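Local coordinates for protein xylosidase (Xanthomonas axonopodis pv. citri, PDB 6XN2) that probably hydrolyses the beta-1,4-xylosidic bonds of xylooligosaccharides, as a family 43 glycoside hydrolase that binds xylose units in a central pocket, at residues A[249-254]-A[274-279]; A[123-128]-A[224-229]. All coordinates share one frame; numbering follows the deposited sequence.

In the fold
From the N terminus, the chain first reaches the 123-128 segment, where strand 121-125 turns back into strand 128-136. Contact 2 joins this hairpin to the loop 224-229, between strands 218-221 and 234-239, so it closes a long loop of 95 residues with several strands and no helix. The chain then runs on to contact 1, which closes a short loop of 19 residues around the hairpin of strands 257-264 and 267-273. The two contacts follow in series and neither nests nor crosses. The centres of contact 1 and contact 2 are about 33 Å apart, on opposite sides of the chain's centre. Contact 2 ties two sheets together; contact 1 ties the loop before strand 257-264 to the turn between strands 267-273 and 280-285.

Contact 1 (A[249-254]-A[274-279]); sequences DDHARR and TGDTHR
D276 receives R254 and H251 through its two carboxylate oxygens. R254 NH2 reaches OD1 of D276 at 3.0 Å in a salt bridge, coming from above the carboxylate plane. H251 ND1 lies 2.8 Å from OD2 of D276 and meets its syn lone pair, in a fairly straight bond of 161°. The R254 chain bends at chi2 (86°), which brings NH2 of R254 over the rim of one face of the H251 ring. The second terminal nitrogen of R254, NH1, donates to T274 O at 3.0 Å. This second bond should limit rotation of the group. Nearby, T277 OG1 donates to H251 O at 2.6 Å and accepts from T274 OG1, also at 2.6 Å. T274 OG1 in turn takes the backbone N of R279. The R254-T274 side is thus buried and held by several hydrogen bonds. The A252-R279 side is partly exposed. There R279 lays a guanidinium face over A252 O, but the angles are poor for hydrogen bonds. A PEG molecule, probably from the crystallisation liquor, lies close to R279. Two loops of the family 43 five-bladed beta-propeller are joined here, through a His-carboxylate hydrogen bond beside an Arg-Asp salt bridge.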
loop_
_atom_site.group_PDB
_atom_site.type_symbol
_atom_site.label_atom_id
_atom_site.label_comp_id
_atom_site.label_asym_id
_atom_site.label_seq_id
_atom_site.Cartn_x
_atom_site.Cartn_y
_atom_site.Cartn_z
ATOM N N ASP A 249 -20.649 8.546 -0.565
ATOM C CA ASP A 249 -21.534 7.421 -0.417
ATOM C C ASP A 249 -21.335 6.307 -1.442
ATOM O O ASP A 249 -22.094 5.398 -1.485
ATOM C CB ASP A 249 -22.992 7.851 -0.327
ATOM C CG ASP A 249 -23.457 8.591 -1.516
ATOM O OD1 ASP A 249 -22.797 8.585 -2.541
ATOM O OD2 ASP A 249 -24.516 9.180 -1.421
ATOM N N ASP A 250 -20.294 6.409 -2.246
ATOM C CA ASP A 250 -19.953 5.431 -3.239
ATOM C C ASP A 250 -18.847 4.553 -2.713
ATOM O O ASP A 250 -17.777 4.599 -3.182
ATOM C CB ASP A 250 -19.524 6.107 -4.524
ATOM C CG ASP A 250 -19.344 5.157 -5.649
ATOM O OD1 ASP A 250 -19.544 3.992 -5.457
ATOM O OD2 ASP A 250 -18.989 5.565 -6.724
ATOM N N HIS A 251 -19.158 3.675 -1.775
ATOM C CA HIS A 251 -18.167 2.790 -1.182
ATOM C C HIS A 251 -17.616 1.681 -2.088
ATOM O O HIS A 251 -16.647 1.092 -1.773
ATOM C CB HIS A 251 -18.653 2.189 0.122
ATOM C CG HIS A 251 -18.969 3.192 1.173
ATOM N ND1 HIS A 251 -19.069 2.873 2.494
ATOM C CD2 HIS A 251 -19.198 4.513 1.096
ATOM C CE1 HIS A 251 -19.356 3.949 3.187
ATOM N NE2 HIS A 251 -19.444 4.957 2.358
ATOM N N ALA A 252 -18.264 1.430 -3.203
ATOM C CA ALA A 252 -17.825 0.488 -4.179
ATOM C C ALA A 252 -16.587 0.989 -4.886
ATOM O O ALA A 252 -15.777 0.222 -5.252
ATOM C CB ALA A 252 -18.912 0.273 -5.174
ATOM N N ARG A 253 -16.447 2.294 -5.040
ATOM C CA ARG A 253 -15.315 2.863 -5.736
ATOM C C ARG A 253 -14.425 3.884 -5.016
ATOM O O ARG A 253 -13.302 4.024 -5.359
ATOM C CB ARG A 253 -15.802 3.488 -7.035
ATOM C CG ARG A 253 -16.679 2.600 -7.877
ATOM C CD ARG A 253 -17.052 3.236 -9.182
ATOM N NE ARG A 253 -18.022 4.275 -8.993
ATOM C CZ ARG A 253 -18.521 5.003 -9.960
ATOM N NH1 ARG A 253 -18.148 4.799 -11.188
ATOM N NH2 ARG A 253 -19.390 5.928 -9.689
ATOM N N ARG A 254 -14.964 4.596 -4.038
ATOM C CA ARG A 254 -14.184 5.669 -3.382
ATOM C C ARG A 254 -12.986 5.116 -2.611
ATOM O O ARG A 254 -13.062 4.039 -2.085
ATOM C CB ARG A 254 -15.063 6.562 -2.510
ATOM C CG ARG A 254 -15.609 5.893 -1.266
ATOM C CD ARG A 254 -14.695 5.947 -0.094
ATOM N NE ARG A 254 -15.276 5.288 1.048
ATOM C CZ ARG A 254 -15.218 3.992 1.256
ATOM N NH1 ARG A 254 -14.613 3.216 0.387
ATOM N NH2 ARG A 254 -15.759 3.467 2.325
ATOM N N THR A 274 -10.685 -0.305 -1.288
ATOM C CA THR A 274 -11.961 0.331 -1.043
ATOM C C THR A 274 -12.494 0.041 0.336
ATOM O O THR A 274 -13.568 0.404 0.688
ATOM C CB THR A 274 -13.022 -0.057 -2.039
ATOM O OG1 THR A 274 -13.271 -1.438 -1.929
ATOM C CG2 THR A 274 -12.613 0.299 -3.416
ATOM N N GLY A 275 -11.703 -0.626 1.111
ATOM C CA GLY A 275 -12.044 -0.892 2.498
ATOM C C GLY A 275 -13.250 -1.782 2.740
ATOM O O GLY A 275 -13.141 -3.016 2.695
ATOM N N ASP A 276 -14.386 -1.157 3.003
ATOM C CA ASP A 276 -15.587 -1.898 3.334
ATOM C C ASP A 276 -16.248 -2.672 2.234
ATOM O O ASP A 276 -17.168 -3.400 2.491
ATOM C CB ASP A 276 -16.599 -1.072 4.119
ATOM C CG ASP A 276 -17.132 0.104 3.356
ATOM O OD1 ASP A 276 -16.486 0.555 2.433
ATOM O OD2 ASP A 276 -18.196 0.561 3.722
ATOM N N THR A 277 -15.784 -2.486 1.012
ATOM C CA THR A 277 -16.264 -3.236 -0.104
ATOM C C THR A 277 -15.186 -4.191 -0.603
ATOM O O THR A 277 -15.333 -4.833 -1.576
ATOM C CB THR A 277 -16.842 -2.393 -1.212
ATOM O OG1 THR A 277 -15.892 -1.437 -1.612
ATOM C CG2 THR A 277 -18.073 -1.718 -0.725
ATOM N N HIS A 278 -14.088 -4.200 0.099
ATOM C CA HIS A 278 -13.031 -5.147 -0.112
ATOM C C HIS A 278 -12.348 -5.360 -1.421
ATOM O O HIS A 278 -11.884 -6.426 -1.661
ATOM C CB HIS A 278 -13.464 -6.486 0.465
ATOM C CG HIS A 278 -14.030 -6.379 1.830
ATOM N ND1 HIS A 278 -13.293 -6.563 2.967
ATOM C CD2 HIS A 278 -15.265 -6.052 2.240
ATOM C CE1 HIS A 278 -14.067 -6.389 4.012
ATOM N NE2 HIS A 278 -15.261 -6.076 3.596
ATOM N N ARG A 279 -12.247 -4.339 -2.242
ATOM C CA ARG A 279 -11.537 -4.480 -3.465
ATOM C C ARG A 279 -10.368 -3.584 -3.640
ATOM O O ARG A 279 -10.240 -2.624 -2.983
ATOM C CB ARG A 279 -12.397 -4.166 -4.648
ATOM C CG ARG A 279 -13.864 -4.269 -4.442
ATOM C CD ARG A 279 -14.493 -3.307 -5.407
ATOM N NE ARG A 279 -15.885 -3.204 -5.190
ATOM C CZ ARG A 279 -16.734 -2.656 -6.023
ATOM N NH1 ARG A 279 -16.334 -2.134 -7.155
ATOM N NH2 ARG A 279 -18.008 -2.643 -5.700
#

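Contact 2 (A[123-128]-A[224-229])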
loop_
_atom_site.group_PDB
_atom_site.type_symbol
_atom_site.label_atom_id
_atom_site.label_comp_id
_atom_site.label_asym_id
_atom_site.label_seq_id
_atom_site.Cartn_x
_atom_site.Cartn_y
_atom_site.Cartn_z
ATOM N N ALA A 123 12.182 3.378 -1.431
ATOM C CA ALA A 123 12.644 4.089 -2.611
ATOM C C ALA A 123 14.164 4.128 -2.622
ATOM O O ALA A 123 14.805 3.960 -1.582
ATOM C CB ALA A 123 12.076 5.507 -2.652
ATOM N N GLN A 124 14.741 4.348 -3.799
ATOM C CA GLN A 124 16.182 4.510 -3.910
ATOM C C GLN A 124 16.536 5.803 -4.622
ATOM O O GLN A 124 15.847 6.232 -5.550
ATOM C CB GLN A 124 16.813 3.326 -4.645
ATOM C CG GLN A 124 16.765 2.009 -3.882
ATOM C CD GLN A 124 17.677 0.960 -4.484
ATOM O OE1 GLN A 124 17.787 0.842 -5.705
ATOM N NE2 GLN A 124 18.349 0.198 -3.631
ATOM N N ARG A 125 17.635 6.386 -4.189
ATOM C CA ARG A 125 18.205 7.570 -4.769
ATOM C C ARG A 125 19.598 7.747 -4.222
ATOM O O ARG A 125 19.847 7.474 -3.106
ATOM C CB ARG A 125 17.400 8.835 -4.527
ATOM C CG ARG A 125 17.533 9.871 -5.624
ATOM C CD ARG A 125 16.863 11.163 -5.247
ATOM N NE ARG A 125 16.695 12.079 -6.345
ATOM C CZ ARG A 125 17.599 12.974 -6.719
ATOM N NH1 ARG A 125 17.345 13.780 -7.719
ATOM N NH2 ARG A 125 18.755 13.070 -6.097
ATOM N N ASN A 126 20.489 8.179 -5.080
ATOM C CA ASN A 126 21.869 8.454 -4.738
ATOM C C ASN A 126 22.569 7.323 -4.031
ATOM O O ASN A 126 23.354 7.552 -3.188
ATOM C CB ASN A 126 21.959 9.734 -3.916
ATOM C CG ASN A 126 21.285 10.905 -4.573
ATOM O OD1 ASN A 126 20.247 11.353 -4.153
ATOM N ND2 ASN A 126 21.902 11.412 -5.592
ATOM N N GLY A 127 22.269 6.091 -4.400
ATOM C CA GLY A 127 22.891 4.927 -3.785
ATOM C C GLY A 127 22.328 4.562 -2.424
ATOM O O GLY A 127 22.745 3.578 -1.810
ATOM N N LYS A 128 21.374 5.358 -1.954
ATOM C CA LYS A 128 20.730 5.119 -0.672
ATOM C C LYS A 128 19.395 4.438 -0.898
ATOM O O LYS A 128 18.800 4.578 -1.959
ATOM C CB LYS A 128 20.513 6.429 0.087
ATOM C CG LYS A 128 21.784 7.266 0.271
ATOM C CD LYS A 128 22.683 6.662 1.324
ATOM C CE LYS A 128 24.006 7.409 1.393
ATOM N NZ LYS A 128 24.881 6.903 2.503
ATOM N N GLU A 224 14.867 16.134 -3.249
ATOM C CA GLU A 224 15.994 15.339 -3.678
ATOM C C GLU A 224 16.691 14.607 -2.543
ATOM O O GLU A 224 17.260 13.590 -2.726
ATOM C CB GLU A 224 16.993 16.193 -4.459
ATOM C CG GLU A 224 17.673 17.238 -3.606
ATOM C CD GLU A 224 18.487 18.254 -4.391
ATOM O OE1 GLU A 224 19.089 17.892 -5.412
ATOM O OE2 GLU A 224 18.540 19.409 -3.968
ATOM N N ARG A 225 16.680 15.132 -1.319
ATOM C CA ARG A 225 17.250 14.470 -0.124
ATOM C C ARG A 225 16.371 13.311 0.378
ATOM O O ARG A 225 16.810 12.668 1.279
ATOM C CB ARG A 225 17.477 15.499 0.975
ATOM C CG ARG A 225 16.209 15.900 1.696
ATOM C CD ARG A 225 16.462 17.077 2.600
ATOM N NE ARG A 225 17.539 16.843 3.528
ATOM C CZ ARG A 225 17.689 17.468 4.672
ATOM N NH1 ARG A 225 16.797 18.350 5.061
ATOM N NH2 ARG A 225 18.716 17.196 5.437
ATOM N N MET A 226 15.148 13.164 -0.138
ATOM C CA MET A 226 14.229 12.073 0.085
ATOM C C MET A 226 13.588 11.939 1.413
ATOM O O MET A 226 12.659 11.214 1.552
ATOM C CB MET A 226 14.841 10.736 -0.323
ATOM C CG MET A 226 15.290 10.676 -1.749
ATOM S SD MET A 226 13.904 10.548 -2.845
ATOM C CE MET A 226 13.576 8.811 -2.653
ATOM N N ILE A 227 14.080 12.654 2.387
ATOM C CA ILE A 227 13.510 12.508 3.725
ATOM C C ILE A 227 12.574 13.677 4.066
ATOM O O ILE A 227 12.006 13.732 5.158
ATOM C CB ILE A 227 14.613 12.393 4.789
ATOM C CG1 ILE A 227 15.422 13.687 4.856
ATOM C CG2 ILE A 227 15.519 11.204 4.493
ATOM C CD1 ILE A 227 16.489 13.656 5.909
ATOM N N ASP A 228 12.366 14.540 3.091
ATOM C CA ASP A 228 11.443 15.679 3.262
ATOM C C ASP A 228 10.595 15.828 2.010
ATOM O O ASP A 228 11.041 15.465 0.970
ATOM C CB ASP A 228 12.198 16.989 3.450
ATOM C CG ASP A 228 12.960 17.067 4.744
ATOM O OD1 ASP A 228 12.412 16.741 5.755
ATOM O OD2 ASP A 228 14.079 17.485 4.706
ATOM N N LEU A 229 9.402 16.373 2.152
ATOM C CA LEU A 229 8.597 16.660 1.008
ATOM C C LEU A 229 9.144 17.903 0.355
ATOM O O LEU A 229 9.695 18.727 0.995
ATOM C CB LEU A 229 7.162 16.951 1.400
ATOM C CG LEU A 229 6.473 16.002 2.335
ATOM C CD1 LEU A 229 5.045 16.438 2.470
ATOM C CD2 LEU A 229 6.551 14.622 1.776
HETATM O O HOH W 1 18.990 10.803 -2.017
#
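The CB and CD methylenes of R125 pack against CG and SD of M226. R125 CD lies 3.9 Å from SD of M226, while the bent methionine chain carries its methyl to A123. There CE of M226 touches CB of A123 at 3.6 Å. Further along, R125 runs extended past E224. One face of its guanidinium lies over CB of E224, and CD of R125 is 3.5 Å from the backbone O of E224. The carboxylate of E224 is not in contact with this charge: R125 NH2 and OE1 of E224 are 4.9 Å apart. Next comes what holds the arginine. N126 OD1 takes R125 NH2 at 3.0 Å, near the guanidinium plane. The same OD1 accepts from a water, which also gives a weak bond to E224 O. Behind these groups, R125 to K128 form a type I' beta turn, closed by backbone bonds between R125 and K128 in both directions. On the other segment, the backbone O of M226 accepts from Y132 OH. Around the contact, M226 packs on Y130 of strand 128-136 and on H181 of strand 181-185. The hairpin of one propeller sheet is thus joined to a loop of the next, with I227 touching strand 142-149.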